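Long-range contacts in ABC transporter permease (Klebsiella pneumoniae, PDB 5NUP), which probably helps to remove misplaced phospholipids from the outer leaflet of the outer membrane, as a lipoprotein of the MlaA family: residues P66-N71 with P115-S120; F73-P78 with L122-V127. All coordinates share one frame; numbering follows the deposited sequence.

Contact 1. Residues P66-N71 with P115-S120; sequences PAVMVN and PHRFGS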
ATOM      1  N   PRO F  66      -1.478 -36.637 -21.646  1.00 62.25           N
ATOM      2  CA  PRO F  66      -1.609 -37.464 -20.432  1.00 62.98           C
ATOM      3  C   PRO F  66      -1.246 -38.917 -20.665  1.00 76.48           C
ATOM      4  O   PRO F  66      -0.652 -39.566 -19.785  1.00 83.51           O
ATOM      5  CB  PRO F  66      -3.087 -37.324 -20.056  1.00 60.78           C
ATOM      6  CG  PRO F  66      -3.516 -36.040 -20.652  1.00 71.36           C
ATOM      7  CD  PRO F  66      -2.650 -35.764 -21.848  1.00 68.23           C
ATOM      8  N   ALA F  67      -1.575 -39.445 -21.847  1.00 75.71           N
ATOM      9  CA  ALA F  67      -1.238 -40.832 -22.134  1.00 75.55           C
ATOM     10  C   ALA F  67       0.254 -41.001 -22.393  1.00 70.34           C
ATOM     11  O   ALA F  67       0.855 -41.975 -21.932  1.00 69.42           O
ATOM     12  CB  ALA F  67      -2.057 -41.329 -23.323  1.00 77.51           C
ATOM     13  N   VAL F  68       0.876 -40.051 -23.093  1.00 71.22           N
ATOM     14  CA  VAL F  68       2.319 -40.113 -23.317  1.00 66.16           C
ATOM     15  C   VAL F  68       3.077 -40.158 -21.993  1.00 72.62           C
ATOM     16  O   VAL F  68       4.125 -40.806 -21.890  1.00 74.63           O
ATOM     17  CB  VAL F  68       2.774 -38.950 -24.212  1.00 65.20           C
ATOM     18  CG1 VAL F  68       4.255 -39.031 -24.479  1.00 66.65           C
ATOM     19  CG2 VAL F  68       2.034 -39.021 -25.508  1.00 64.36           C
ATOM     20  N   MET F  69       2.615 -39.417 -20.983  1.00 68.89           N
ATOM     21  CA  MET F  69       3.290 -39.514 -19.698  1.00 71.58           C
ATOM     22  C   MET F  69       3.061 -40.883 -19.083  1.00 80.87           C
ATOM     23  O   MET F  69       4.018 -41.559 -18.688  1.00 88.55           O
ATOM     24  CB  MET F  69       2.859 -38.419 -18.725  1.00 76.74           C
ATOM     25  CG  MET F  69       1.883 -38.855 -17.643  1.00 77.69           C
ATOM     26  SD  MET F  69       1.558 -37.567 -16.463  1.00 66.13           S
ATOM     27  CE  MET F  69       0.299 -38.391 -15.502  1.00 67.75           C
ATOM     28  N   VAL F  70       1.799 -41.327 -19.024  1.00 79.45           N
ATOM     29  CA  VAL F  70       1.491 -42.558 -18.300  1.00 75.16           C
ATOM     30  C   VAL F  70       2.319 -43.717 -18.828  1.00 73.28           C
ATOM     31  O   VAL F  70       2.734 -44.596 -18.065  1.00 74.40           O
ATOM     32  CB  VAL F  70      -0.020 -42.855 -18.394  1.00 78.15           C
ATOM     33  CG1 VAL F  70      -0.314 -44.343 -18.232  1.00 77.73           C
ATOM     34  CG2 VAL F  70      -0.781 -42.043 -17.371  1.00 78.86           C
ATOM     35  N   ASN F  71       2.671 -43.681 -20.105  1.00 73.09           N
ATOM     36  CA  ASN F  71       3.467 -44.750 -20.694  1.00 79.67           C
ATOM     37  C   ASN F  71       4.966 -44.500 -20.617  1.00 82.78           C
ATOM     38  O   ASN F  71       5.737 -45.461 -20.537  1.00 86.15           O
ATOM     39  CB  ASN F  71       3.075 -44.978 -22.165  1.00 72.67           C
ATOM     40  CG  ASN F  71       1.748 -45.700 -22.308  1.00 72.27           C
ATOM     41  OD1 ASN F  71       1.616 -46.859 -21.930  1.00 79.05           O
ATOM     42  ND2 ASN F  71       0.763 -45.022 -22.914  1.00 70.35           N
ATOM     43  N   PRO F 115       3.679 -38.703 -30.237  1.00 65.63           N
ATOM     44  CA  PRO F 115       3.421 -39.459 -29.007  1.00 68.69           C
ATOM     45  C   PRO F 115       4.130 -40.799 -28.947  1.00 71.08           C
ATOM     46  O   PRO F 115       4.357 -41.454 -29.968  1.00 76.62           O
ATOM     47  CB  PRO F 115       1.892 -39.648 -29.017  1.00 64.58           C
ATOM     48  CG  PRO F 115       1.415 -39.138 -30.292  1.00 63.84           C
ATOM     49  CD  PRO F 115       2.418 -38.150 -30.760  1.00 64.06           C
ATOM     50  N   HIS F 116       4.500 -41.172 -27.717  1.00 73.91           N
ATOM     51  CA  HIS F 116       4.938 -42.515 -27.345  1.00 71.08           C
ATOM     52  C   HIS F 116       3.819 -43.074 -26.472  1.00 72.86           C
ATOM     53  O   HIS F 116       3.619 -42.607 -25.348  1.00 79.25           O
ATOM     54  CB  HIS F 116       6.261 -42.501 -26.578  1.00 71.83           C
ATOM     55  CG  HIS F 116       7.462 -42.240 -27.427  1.00 72.90           C
ATOM     56  ND1 HIS F 116       7.508 -41.222 -28.355  1.00 77.49           N
ATOM     57  CD2 HIS F 116       8.667 -42.851 -27.482  1.00 75.03           C
ATOM     58  CE1 HIS F 116       8.689 -41.218 -28.947  1.00 77.22           C
ATOM     59  NE2 HIS F 116       9.412 -42.195 -28.433  1.00 75.33           N
ATOM     60  N   ARG F 117       3.080 -44.052 -26.984  1.00 71.85           N
ATOM     61  CA  ARG F 117       1.954 -44.607 -26.240  1.00 73.38           C
ATOM     62  C   ARG F 117       2.096 -46.105 -26.023  1.00 78.81           C
ATOM     63  O   ARG F 117       3.214 -46.634 -26.040  1.00 81.22           O
ATOM     64  CB  ARG F 117       0.646 -44.266 -26.953  1.00 68.04           C
ATOM     65  CG  ARG F 117       0.506 -42.776 -27.068  1.00 66.39           C
ATOM     66  CD  ARG F 117      -0.798 -42.310 -27.662  1.00 67.35           C
ATOM     67  NE  ARG F 117      -1.933 -43.189 -27.422  1.00 70.92           N
ATOM     68  CZ  ARG F 117      -3.073 -43.087 -28.101  1.00 66.81           C
ATOM     69  NH1 ARG F 117      -4.069 -43.926 -27.882  1.00 70.46           N
ATOM     70  NH2 ARG F 117      -3.210 -42.151 -29.024  1.00 62.96           N
ATOM     71  N   PHE F 118       0.980 -46.792 -25.765  1.00 73.22           N
ATOM     72  CA  PHE F 118       1.103 -48.127 -25.206  1.00 73.77           C
ATOM     73  C   PHE F 118       1.679 -49.100 -26.224  1.00 75.78           C
ATOM     74  O   PHE F 118       2.347 -50.066 -25.838  1.00 80.45           O
ATOM     75  CB  PHE F 118      -0.236 -48.642 -24.684  1.00 73.12           C
ATOM     76  CG  PHE F 118      -0.087 -49.825 -23.770  1.00 88.76           C
ATOM     77  CD1 PHE F 118      -0.924 -50.929 -23.909  1.00 94.63           C
ATOM     78  CD2 PHE F 118       0.902 -49.845 -22.782  1.00 82.26           C
ATOM     79  CE1 PHE F 118      -0.769 -52.042 -23.078  1.00102.06           C
ATOM     80  CE2 PHE F 118       1.054 -50.931 -21.951  1.00 86.67           C
ATOM     81  CZ  PHE F 118       0.218 -52.029 -22.086  1.00 93.24           C
ATOM     82  N   GLY F 119       1.460 -48.857 -27.515  1.00 76.02           N
ATOM     83  CA  GLY F 119       2.207 -49.607 -28.506  1.00 78.71           C
ATOM     84  C   GLY F 119       3.703 -49.444 -28.320  1.00 77.87           C
ATOM     85  O   GLY F 119       4.458 -50.419 -28.326  1.00 84.40           O
ATOM     86  N   SER F 120       4.146 -48.205 -28.113  1.00 78.47           N
ATOM     87  CA  SER F 120       5.560 -47.938 -27.881  1.00 76.65           C
ATOM     88  C   SER F 120       6.106 -48.750 -26.718  1.00 82.38           C
ATOM     89  O   SER F 120       7.206 -49.304 -26.802  1.00 80.49           O
ATOM     90  CB  SER F 120       5.767 -46.450 -27.623  1.00 85.42           C
ATOM     91  OG  SER F 120       7.092 -46.093 -27.933  1.00 97.14           O
TER
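Val68 and Asn71, a helical turn apart on helix 65-74, meet the chain that leads into helix 118-124, whose N-cap position is taken by Arg117. Here the flank of one helix packs on the loop that enters another, within the mainly helical MlaA fold. The apolar part is small. With CG2 of Val68 anti to its carbonyl carbon, this methyl lies 3.6 Å from CB of Pro115, the two side chains crossing obliquely, while CG1 approaches the backbone of His116. On the same turn, a CA-H...O contact runs from Val68 CA to His116 O, 3.5 Å long and nearly straight, with an angle of 161° at the hydrogen.

The polar part centres on Asn71. Its ND2 makes a weak bond of 3.2 Å back to Ala67 O within its own helix and donates to Asp152, a residue that also accepts the backbone N of Phe118 and forms a salt bridge with Arg117 NE. One carboxylate thus joins the two segments indirectly, and its charge probably suits the start of helix 118-124, where Asp149 receives Gly119 N on its side chain and Arg117 NH1 on its backbone O. The His116 ring leads away from residues 66-71, packs against Tyr72 farther along the same helix and touches Ile209, while NE2 donates to Gly212 O.

The aromatic part involves Phe118, whose ring plane is only 25° from that of the Asn71 amide although the side chains cross at about a right angle. Asn71 OD1 comes in at the ring edge, near its plane, 3.2 Å from Phe118 CD2.

Contact 2. Residues F73-P78 with L122-V127; sequences FLQGDP and LGHYGV. With LMT (dodecyl-beta-D-maltoside), chain B.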
ATOM      1  N   PHE F  73       6.274 -43.336 -17.968  1.00 80.57           N
ATOM      2  CA  PHE F  73       6.465 -43.941 -16.651  1.00 85.00           C
ATOM      3  C   PHE F  73       6.591 -45.451 -16.762  1.00 90.41           C
ATOM      4  O   PHE F  73       7.488 -46.061 -16.169  1.00 92.20           O
ATOM      5  CB  PHE F  73       5.306 -43.582 -15.724  1.00 81.79           C
ATOM      6  CG  PHE F  73       5.370 -42.188 -15.217  1.00 76.03           C
ATOM      7  CD1 PHE F  73       6.592 -41.542 -15.077  1.00 76.61           C
ATOM      8  CD2 PHE F  73       4.208 -41.515 -14.892  1.00 74.28           C
ATOM      9  CE1 PHE F  73       6.650 -40.257 -14.621  1.00 75.97           C
ATOM     10  CE2 PHE F  73       4.256 -40.230 -14.439  1.00 73.08           C
ATOM     11  CZ  PHE F  73       5.484 -39.594 -14.294  1.00 77.83           C
ATOM     12  N   LEU F  74       5.704 -46.068 -17.540  1.00 86.07           N
ATOM     13  CA  LEU F  74       5.723 -47.516 -17.678  1.00 82.53           C
ATOM     14  C   LEU F  74       6.991 -48.002 -18.367  1.00 83.10           C
ATOM     15  O   LEU F  74       7.339 -49.177 -18.247  1.00 85.27           O
ATOM     16  CB  LEU F  74       4.485 -47.978 -18.439  1.00 80.31           C
ATOM     17  CG  LEU F  74       3.138 -47.767 -17.757  1.00 79.27           C
ATOM     18  CD1 LEU F  74       2.014 -48.116 -18.717  1.00 77.99           C
ATOM     19  CD2 LEU F  74       3.047 -48.602 -16.493  1.00 81.49           C
ATOM     20  N   GLN F  75       7.670 -47.141 -19.128  1.00 88.60           N
ATOM     21  CA  GLN F  75       8.927 -47.507 -19.777  1.00 83.76           C
ATOM     22  C   GLN F  75      10.173 -47.168 -18.992  1.00 85.47           C
ATOM     23  O   GLN F  75      11.249 -47.157 -19.592  1.00 86.54           O
ATOM     24  CB  GLN F  75       9.088 -46.836 -21.133  1.00 82.24           C
ATOM     25  CG  GLN F  75       8.026 -47.056 -22.143  1.00 83.55           C
ATOM     26  CD  GLN F  75       8.486 -46.516 -23.464  1.00 86.78           C
ATOM     27  OE1 GLN F  75       7.772 -46.573 -24.461  1.00 78.68           O
ATOM     28  NE2 GLN F  75       9.707 -45.978 -23.479  1.00 95.38           N
ATOM     29  N   GLY F  76      10.073 -46.818 -17.715  1.00 85.79           N
ATOM     30  CA  GLY F  76      11.297 -46.597 -16.981  1.00 88.38           C
ATOM     31  C   GLY F  76      11.817 -45.177 -16.993  1.00 97.05           C
ATOM     32  O   GLY F  76      12.881 -44.929 -16.421  1.00109.15           O
ATOM     33  N   ASP F  77      11.199 -44.276 -17.750  1.00102.13           N
ATOM     34  CA  ASP F  77      11.698 -42.908 -17.901  1.00111.44           C
ATOM     35  C   ASP F  77      10.732 -41.845 -17.378  1.00107.92           C
ATOM     36  O   ASP F  77       9.871 -41.359 -18.125  1.00107.06           O
ATOM     37  CB  ASP F  77      12.049 -42.647 -19.365  1.00119.53           C
ATOM     38  CG  ASP F  77      12.459 -41.223 -19.617  1.00126.13           C
ATOM     39  OD1 ASP F  77      11.830 -40.587 -20.477  1.00128.45           O
ATOM     40  OD2 ASP F  77      13.396 -40.734 -18.958  1.00131.10           O
ATOM     41  N   PRO F  78      10.844 -41.439 -16.109  1.00 94.67           N
ATOM     42  CA  PRO F  78       9.924 -40.425 -15.589  1.00 84.85           C
ATOM     43  C   PRO F  78      10.341 -39.001 -15.902  1.00 83.11           C
ATOM     44  O   PRO F  78       9.534 -38.093 -15.667  1.00 90.31           O
ATOM     45  CB  PRO F  78       9.957 -40.669 -14.075  1.00 83.02           C
ATOM     46  CG  PRO F  78      11.300 -41.248 -13.824  1.00 91.88           C
ATOM     47  CD  PRO F  78      11.882 -41.774 -15.127  1.00 93.91           C
ATOM     48  N   LEU F 122       4.740 -51.470 -25.266  1.00 90.00           N
ATOM     49  CA  LEU F 122       4.691 -52.880 -25.665  1.00 93.97           C
ATOM     50  C   LEU F 122       5.916 -53.213 -26.504  1.00 87.47           C
ATOM     51  O   LEU F 122       6.638 -54.174 -26.222  1.00 86.42           O
ATOM     52  CB  LEU F 122       3.415 -53.174 -26.471  1.00 81.39           C
ATOM     53  CG  LEU F 122       2.059 -53.418 -25.793  1.00 80.76           C
ATOM     54  CD1 LEU F 122       1.001 -53.794 -26.822  1.00 79.83           C
ATOM     55  CD2 LEU F 122       2.130 -54.452 -24.685  1.00 82.89           C
ATOM     56  N   GLY F 123       6.186 -52.378 -27.512  1.00 82.92           N
ATOM     57  CA  GLY F 123       7.372 -52.533 -28.332  1.00 84.28           C
ATOM     58  C   GLY F 123       8.677 -52.311 -27.597  1.00 85.91           C
ATOM     59  O   GLY F 123       9.697 -52.909 -27.948  1.00 87.96           O
ATOM     60  N   HIS F 124       8.690 -51.442 -26.600  1.00 85.14           N
ATOM     61  CA  HIS F 124       9.938 -51.230 -25.889  1.00 88.25           C
ATOM     62  C   HIS F 124      10.274 -52.406 -24.982  1.00 90.30           C
ATOM     63  O   HIS F 124      11.446 -52.605 -24.635  1.00 91.40           O
ATOM     64  CB  HIS F 124       9.878 -49.888 -25.137  1.00 90.05           C
ATOM     65  CG  HIS F 124      10.782 -49.810 -23.947  1.00 97.41           C
ATOM     66  ND1 HIS F 124      12.146 -49.651 -24.058  1.00 97.96           N
ATOM     67  CD2 HIS F 124      10.515 -49.818 -22.622  1.00 96.36           C
ATOM     68  CE1 HIS F 124      12.687 -49.606 -22.854  1.00102.66           C
ATOM     69  NE2 HIS F 124      11.717 -49.700 -21.964  1.00102.06           N
ATOM     70  N   TYR F 125       9.280 -53.213 -24.631  1.00 94.50           N
ATOM     71  CA  TYR F 125       9.509 -54.466 -23.932  1.00 95.31           C
ATOM     72  C   TYR F 125       9.513 -55.659 -24.890  1.00103.58           C
ATOM     73  O   TYR F 125       9.505 -56.807 -24.428  1.00112.18           O
ATOM     74  CB  TYR F 125       8.432 -54.647 -22.855  1.00 91.26           C
ATOM     75  CG  TYR F 125       8.572 -53.666 -21.713  1.00 97.55           C
ATOM     76  CD1 TYR F 125       7.451 -53.232 -20.998  1.00 96.41           C
ATOM     77  CD2 TYR F 125       9.820 -53.162 -21.357  1.00102.99           C
ATOM     78  CE1 TYR F 125       7.575 -52.331 -19.972  1.00 95.35           C
ATOM     79  CE2 TYR F 125       9.957 -52.273 -20.318  1.00102.75           C
ATOM     80  CZ  TYR F 125       8.840 -51.866 -19.633  1.00 99.76           C
ATOM     81  OH  TYR F 125       9.035 -50.980 -18.610  1.00 97.34           O
ATOM     82  N   GLY F 126       9.545 -55.411 -26.206  1.00 98.60           N
ATOM     83  CA  GLY F 126       9.845 -56.445 -27.178  1.00 93.37           C
ATOM     84  C   GLY F 126       8.717 -57.354 -27.631  1.00101.52           C
ATOM     85  O   GLY F 126       8.998 -58.472 -28.080  1.00100.64           O
ATOM     86  N   VAL F 127       7.455 -56.904 -27.586  1.00 90.68           N
ATOM     87  CA  VAL F 127       6.332 -57.835 -27.747  1.00101.89           C
ATOM     88  C   VAL F 127       6.254 -58.370 -29.175  1.00111.11           C
ATOM     89  O   VAL F 127       6.162 -59.588 -29.395  1.00123.13           O
ATOM     90  CB  VAL F 127       5.012 -57.168 -27.317  1.00 88.30           C
ATOM     91  CG1 VAL F 127       3.840 -58.025 -27.699  1.00 88.11           C
ATOM     92  CG2 VAL F 127       5.000 -56.951 -25.821  1.00 88.77           C
TER
HETATM   93  C1B LMT B 302      17.449 -42.482 -18.426  1.00110.17           C
HETATM   94  C2B LMT B 302      16.263 -42.251 -19.373  1.00103.84           C
HETATM   95  C3B LMT B 302      16.638 -41.172 -20.409  1.00108.05           C
HETATM   96  C4B LMT B 302      18.180 -40.911 -20.385  1.00109.90           C
HETATM   97  C5B LMT B 302      18.889 -42.284 -20.298  1.00106.70           C
HETATM   98  C6B LMT B 302      20.402 -42.097 -20.398  1.00102.64           C
HETATM   99  O1B LMT B 302      17.045 -43.250 -17.328  1.00116.28           O
HETATM  100  O2B LMT B 302      16.014 -43.454 -19.978  1.00 97.82           O
HETATM  101  O3B LMT B 302      15.872 -40.028 -20.247  1.00108.05           O
HETATM  102  O4' LMT B 302      18.614 -40.242 -21.514  1.00113.79           O
HETATM  103  O5B LMT B 302      18.534 -43.026 -19.133  1.00108.90           O
HETATM  104  O6B LMT B 302      20.890 -42.746 -21.505  1.00 99.10           O
HETATM  105  C1' LMT B 302      15.185 -42.561 -13.666  1.00106.89           C
HETATM  106  C2' LMT B 302      15.652 -41.317 -14.442  1.00119.25           C
HETATM  107  C3' LMT B 302      15.863 -41.673 -15.917  1.00115.86           C
HETATM  108  C4' LMT B 302      17.063 -42.625 -16.050  1.00115.40           C
HETATM  109  C5' LMT B 302      16.904 -43.741 -14.969  1.00112.59           C
HETATM  110  C6' LMT B 302      18.061 -43.852 -14.001  1.00112.76           C
HETATM  111  O1' LMT B 302      15.547 -42.496 -12.332  1.00 83.67           O
HETATM  112  O2' LMT B 302      14.649 -40.401 -14.397  1.00131.36           O
HETATM  113  O3' LMT B 302      16.049 -40.522 -16.633  1.00113.01           O
HETATM  114  O5' LMT B 302      15.638 -43.787 -14.296  1.00110.57           O
HETATM  115  O6' LMT B 302      18.755 -44.985 -14.371  1.00110.58           O
HETATM  116  C1  LMT B 302      14.487 -42.201 -11.427  1.00 66.39           C
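In His124 the bond from CA to CB already points toward residues 73-78, and chi1 of 155° puts CG anti to the backbone N; in Gln75, CG is anti to the carbonyl carbon and the chain continues extended, passing His124 CD2 with CB at 3.6 Å and CG at 3.7 Å and carrying its amide to the ring. Gln75 NE2 lies over one face of the imidazole, 3.9 Å above the plane and offset toward the rim, while OE1 is 4.0 Å from His124 CB; the amide and ring planes are 22° apart. ND1 of His124 has a weak bond to Asn211.

Both helices stop here in Schellman motifs, with Gly76 and Gly126 at positive phi as their C-prime residues. Beyond the first turn, Asp77 OD2 accepts a 2.9 Å hydrogen bond from O3B of dodecyl maltoside, whose O2' lies close to Pro78.

Tyr125, just past the end of helix 118-124, reaches across with its hydroxyl: OH donates to Leu74 O over 2.5 Å, lying in the carbonyl plane. Four residues on from Leu74 is Pro78, which has no N-H to give, so the tyrosine supplies a donor to a carbonyl at the end of helix 65-74 and ties the two helix ends together.

After helices 18-35, 38-47 and 50-62, the chain enters helix 65-74, which supplies residues 66-71 to contact 1, and then turns through 73-78, which belongs to contact 2, into helix 78-93. After helix 102-106 it returns with 115-120 and closes the first loop; 122-127 follows and closes the second. Each loop spans 43 intervening residues, and because the segments alternate along the chain the two loops cross. Both contacts join the same pair of helices, contact 1 at the beginning of helix 118-124 and contact 2 at its end. Their centres are about 9 Å apart, and Gln75 OE1 packs 3.6 Å from Ser120 C, so the two contacts adjoin.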